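Local coordinates for HicB3 antitoxin (Yersinia pestis, PDB 4P78), which binds the HicA3 toxin in a toxin-antitoxin complex and probably neutralises it, at residues Y3-F8 and C24-N29. Residues are numbered along the deposited sequence; the frame is centred on the assembly and turned at random.
Sequences YPIFIF and CFFAGN
The ring of F26 reaches across from 25-28 to strand 3-8 and lodges against I5 and I7. From F26 CB, which points toward strand 3-8, a chi1 of 51° sets CG between the backbone N and the carbonyl carbon and sends CE1, CZ and CE2 to the far strand. F26 CZ lies 3.5 Å from I5 CB, which approaches obliquely, and 3.5 Å from I5 CG2. F26 CE2 meets I5 CG2 at 3.7 Å, and I5 CD1 is almost equidistant from F26 CZ (4.0 Å) and CE1 (4.1 Å); all three I5 carbons lie on the same side of the ring plane. The strand axes pass 9.0 Å apart and their N-to-C directions diverge by 52°. Strand 14-17 lies between them, antiparallel to each, in a sheet ordered 25-28, 14-17, 2-9, 78-83 with helix 31-52 packed on it, consistent with the partial RNase H-like fold of HicB antitoxins; the contact therefore spans next-but-one neighbours and is carried by side chains. I7 CG2 comes in at the edge of the F26 ring, near its plane, 3.9 Å from CE1; with I7 CG1 at chi1 71°, CG2 falls beside the backbone N, where it meets that edge. Helix 31-52 adds I34 and N37 around F26, whose ring also meets F18 edge-to-face, while F25 packs on L53 of the HicA3 toxin chain.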
ATOM      1  N   TYR A   3       8.390  -0.124   5.756  1.00 30.65           N
ATOM      2  CA  TYR A   3       8.469   0.963   4.798  1.00 28.21           C
ATOM      3  C   TYR A   3       7.416   0.855   3.711  1.00 24.99           C
ATOM      4  O   TYR A   3       7.092  -0.243   3.251  1.00 27.21           O
ATOM      5  CB  TYR A   3       9.857   1.014   4.155  1.00 33.38           C
ATOM      6  CG  TYR A   3      10.850   1.832   4.932  1.00 38.76           C
ATOM      7  CD1 TYR A   3      11.655   1.251   5.903  1.00 41.43           C
ATOM      8  CD2 TYR A   3      10.988   3.194   4.690  1.00 39.14           C
ATOM      9  CE1 TYR A   3      12.570   2.014   6.613  1.00 40.31           C
ATOM     10  CE2 TYR A   3      11.899   3.954   5.389  1.00 38.96           C
ATOM     11  CZ  TYR A   3      12.688   3.363   6.348  1.00 43.71           C
ATOM     12  OH  TYR A   3      13.598   4.139   7.043  1.00 48.14           O
ATOM     13  N   PRO A   4       6.884   2.006   3.287  1.00 25.71           N
ATOM     14  CA  PRO A   4       5.983   2.045   2.132  1.00 24.26           C
ATOM     15  C   PRO A   4       6.761   1.924   0.839  1.00 24.78           C
ATOM     16  O   PRO A   4       7.868   2.476   0.750  1.00 22.89           O
ATOM     17  CB  PRO A   4       5.335   3.419   2.228  1.00 22.01           C
ATOM     18  CG  PRO A   4       6.357   4.263   2.970  1.00 25.87           C
ATOM     19  CD  PRO A   4       7.071   3.333   3.908  1.00 24.83           C
ATOM     20  N   ILE A   5       6.205   1.208  -0.133  1.00 21.33           N
ATOM     21  CA  ILE A   5       6.710   1.239  -1.503  1.00 21.03           C
ATOM     22  C   ILE A   5       5.557   1.557  -2.447  1.00 20.87           C
ATOM     23  O   ILE A   5       4.404   1.242  -2.152  1.00 23.96           O
ATOM     24  CB  ILE A   5       7.380  -0.095  -1.917  1.00 22.58           C
ATOM     25  CG1 ILE A   5       6.438  -1.276  -1.684  1.00 21.83           C
ATOM     26  CG2 ILE A   5       8.720  -0.297  -1.165  1.00 22.26           C
ATOM     27  CD1 ILE A   5       6.948  -2.589  -2.275  1.00 23.77           C
ATOM     28  N   PHE A   6       5.858   2.221  -3.557  1.00 20.49           N
ATOM     29  CA  PHE A   6       4.874   2.455  -4.610  1.00 21.07           C
ATOM     30  C   PHE A   6       5.211   1.482  -5.720  1.00 23.59           C
ATOM     31  O   PHE A   6       6.351   1.471  -6.189  1.00 22.49           O
ATOM     32  CB  PHE A   6       4.920   3.897  -5.151  1.00 21.82           C
ATOM     33  CG  PHE A   6       4.361   4.937  -4.226  1.00 18.64           C
ATOM     34  CD1 PHE A   6       3.836   4.599  -2.989  1.00 19.51           C
ATOM     35  CD2 PHE A   6       4.345   6.266  -4.610  1.00 21.16           C
ATOM     36  CE1 PHE A   6       3.323   5.569  -2.159  1.00 22.08           C
ATOM     37  CE2 PHE A   6       3.826   7.240  -3.782  1.00 20.46           C
ATOM     38  CZ  PHE A   6       3.314   6.889  -2.559  1.00 20.21           C
ATOM     39  N   ILE A   7       4.261   0.645  -6.142  1.00 23.31           N
ATOM     40  CA  ILE A   7       4.572  -0.257  -7.233  1.00 22.11           C
ATOM     41  C   ILE A   7       3.586  -0.174  -8.398  1.00 27.77           C
ATOM     42  O   ILE A   7       2.425   0.216  -8.249  1.00 27.56           O
ATOM     43  CB  ILE A   7       4.666  -1.724  -6.759  1.00 23.69           C
ATOM     44  CG1 ILE A   7       3.308  -2.289  -6.398  1.00 28.86           C
ATOM     45  CG2 ILE A   7       5.635  -1.862  -5.592  1.00 27.46           C
ATOM     46  CD1 ILE A   7       3.374  -3.749  -6.022  1.00 33.50           C
ATOM     47  N   PHE A   8       4.089  -0.572  -9.560  1.00 23.83           N
ATOM     48  CA  PHE A   8       3.412  -0.390 -10.831  1.00 25.08           C
ATOM     49  C   PHE A   8       3.556  -1.661 -11.638  1.00 26.43           C
ATOM     50  O   PHE A   8       4.611  -2.300 -11.617  1.00 26.22           O
ATOM     51  CB  PHE A   8       4.003   0.797 -11.596  1.00 22.07           C
ATOM     52  CG  PHE A   8       3.998   2.066 -10.819  1.00 27.28           C
ATOM     53  CD1 PHE A   8       2.944   2.959 -10.933  1.00 26.07           C
ATOM     54  CD2 PHE A   8       5.038   2.365  -9.950  1.00 23.89           C
ATOM     55  CE1 PHE A   8       2.940   4.136 -10.204  1.00 25.31           C
ATOM     56  CE2 PHE A   8       5.022   3.531  -9.216  1.00 21.98           C
ATOM     57  CZ  PHE A   8       3.966   4.415  -9.344  1.00 22.37           C
ATOM     58  N   CYS A  24      15.470   5.628  -5.190  1.00 20.28           N
ATOM     59  CA  CYS A  24      15.656   4.216  -4.862  1.00 19.82           C
ATOM     60  C   CYS A  24      14.602   3.350  -5.547  1.00 23.67           C
ATOM     61  O   CYS A  24      13.465   3.244  -5.053  1.00 19.83           O
ATOM     62  CB  CYS A  24      15.607   4.009  -3.351  1.00 21.27           C
ATOM     63  SG  CYS A  24      16.068   2.337  -2.834  1.00 25.15           S
ATOM     64  N   PHE A  25      14.986   2.725  -6.664  1.00 20.91           N
ATOM     65  CA  PHE A  25      14.069   1.923  -7.479  1.00 22.01           C
ATOM     66  C   PHE A  25      14.351   0.421  -7.355  1.00 24.19           C
ATOM     67  O   PHE A  25      15.432   0.010  -6.952  1.00 22.55           O
ATOM     68  CB  PHE A  25      14.154   2.330  -8.960  1.00 20.55           C
ATOM     69  CG  PHE A  25      13.838   3.786  -9.225  1.00 23.52           C
ATOM     70  CD1 PHE A  25      12.534   4.198  -9.455  1.00 21.33           C
ATOM     71  CD2 PHE A  25      14.858   4.737  -9.282  1.00 22.18           C
ATOM     72  CE1 PHE A  25      12.244   5.537  -9.714  1.00 22.75           C
ATOM     73  CE2 PHE A  25      14.575   6.063  -9.542  1.00 21.24           C
ATOM     74  CZ  PHE A  25      13.274   6.468  -9.764  1.00 20.66           C
ATOM     75  N   PHE A  26      13.370  -0.392  -7.724  1.00 20.19           N
ATOM     76  CA  PHE A  26      13.469  -1.840  -7.571  1.00 23.91           C
ATOM     77  C   PHE A  26      12.449  -2.489  -8.481  1.00 23.35           C
ATOM     78  O   PHE A  26      11.586  -1.800  -9.023  1.00 22.99           O
ATOM     79  CB  PHE A  26      13.222  -2.261  -6.121  1.00 23.24           C
ATOM     80  CG  PHE A  26      11.962  -1.677  -5.544  1.00 25.32           C
ATOM     81  CD1 PHE A  26      10.729  -2.217  -5.857  1.00 22.18           C
ATOM     82  CD2 PHE A  26      12.012  -0.567  -4.728  1.00 22.49           C
ATOM     83  CE1 PHE A  26       9.565  -1.663  -5.353  1.00 28.31           C
ATOM     84  CE2 PHE A  26      10.859  -0.022  -4.211  1.00 22.96           C
ATOM     85  CZ  PHE A  26       9.634  -0.567  -4.531  1.00 22.68           C
ATOM     86  N   ALA A  27      12.529  -3.807  -8.634  1.00 23.57           N
ATOM     87  CA  ALA A  27      11.629  -4.530  -9.534  1.00 24.68           C
ATOM     88  C   ALA A  27      11.624  -5.998  -9.163  1.00 28.08           C
ATOM     89  O   ALA A  27      12.539  -6.474  -8.498  1.00 27.06           O
ATOM     90  CB  ALA A  27      12.048  -4.350 -11.005  1.00 20.70           C
ATOM     91  N   GLY A  28      10.588  -6.711  -9.585  1.00 28.24           N
ATOM     92  CA  GLY A  28      10.474  -8.125  -9.297  1.00 31.42           C
ATOM     93  C   GLY A  28       9.299  -8.734 -10.029  1.00 35.11           C
ATOM     94  O   GLY A  28       8.368  -8.027 -10.442  1.00 30.15           O
ATOM     95  N   ASN A  29       9.342 -10.053 -10.177  1.00 37.63           N
ATOM     96  CA  ASN A  29       8.344 -10.787 -10.952  1.00 38.94           C
ATOM     97  C   ASN A  29       7.144 -11.197 -10.109  1.00 37.21           C
ATOM     98  O   ASN A  29       6.050 -11.374 -10.627  1.00 39.80           O
ATOM     99  CB  ASN A  29       8.980 -12.022 -11.588  1.00 37.63           C
ATOM    100  CG  ASN A  29      10.130 -11.670 -12.513  1.00 48.65           C
ATOM    101  OD1 ASN A  29      10.115 -10.624 -13.159  1.00 47.23           O
ATOM    102  ND2 ASN A  29      11.131 -12.544 -12.581  1.00 56.34           N
TER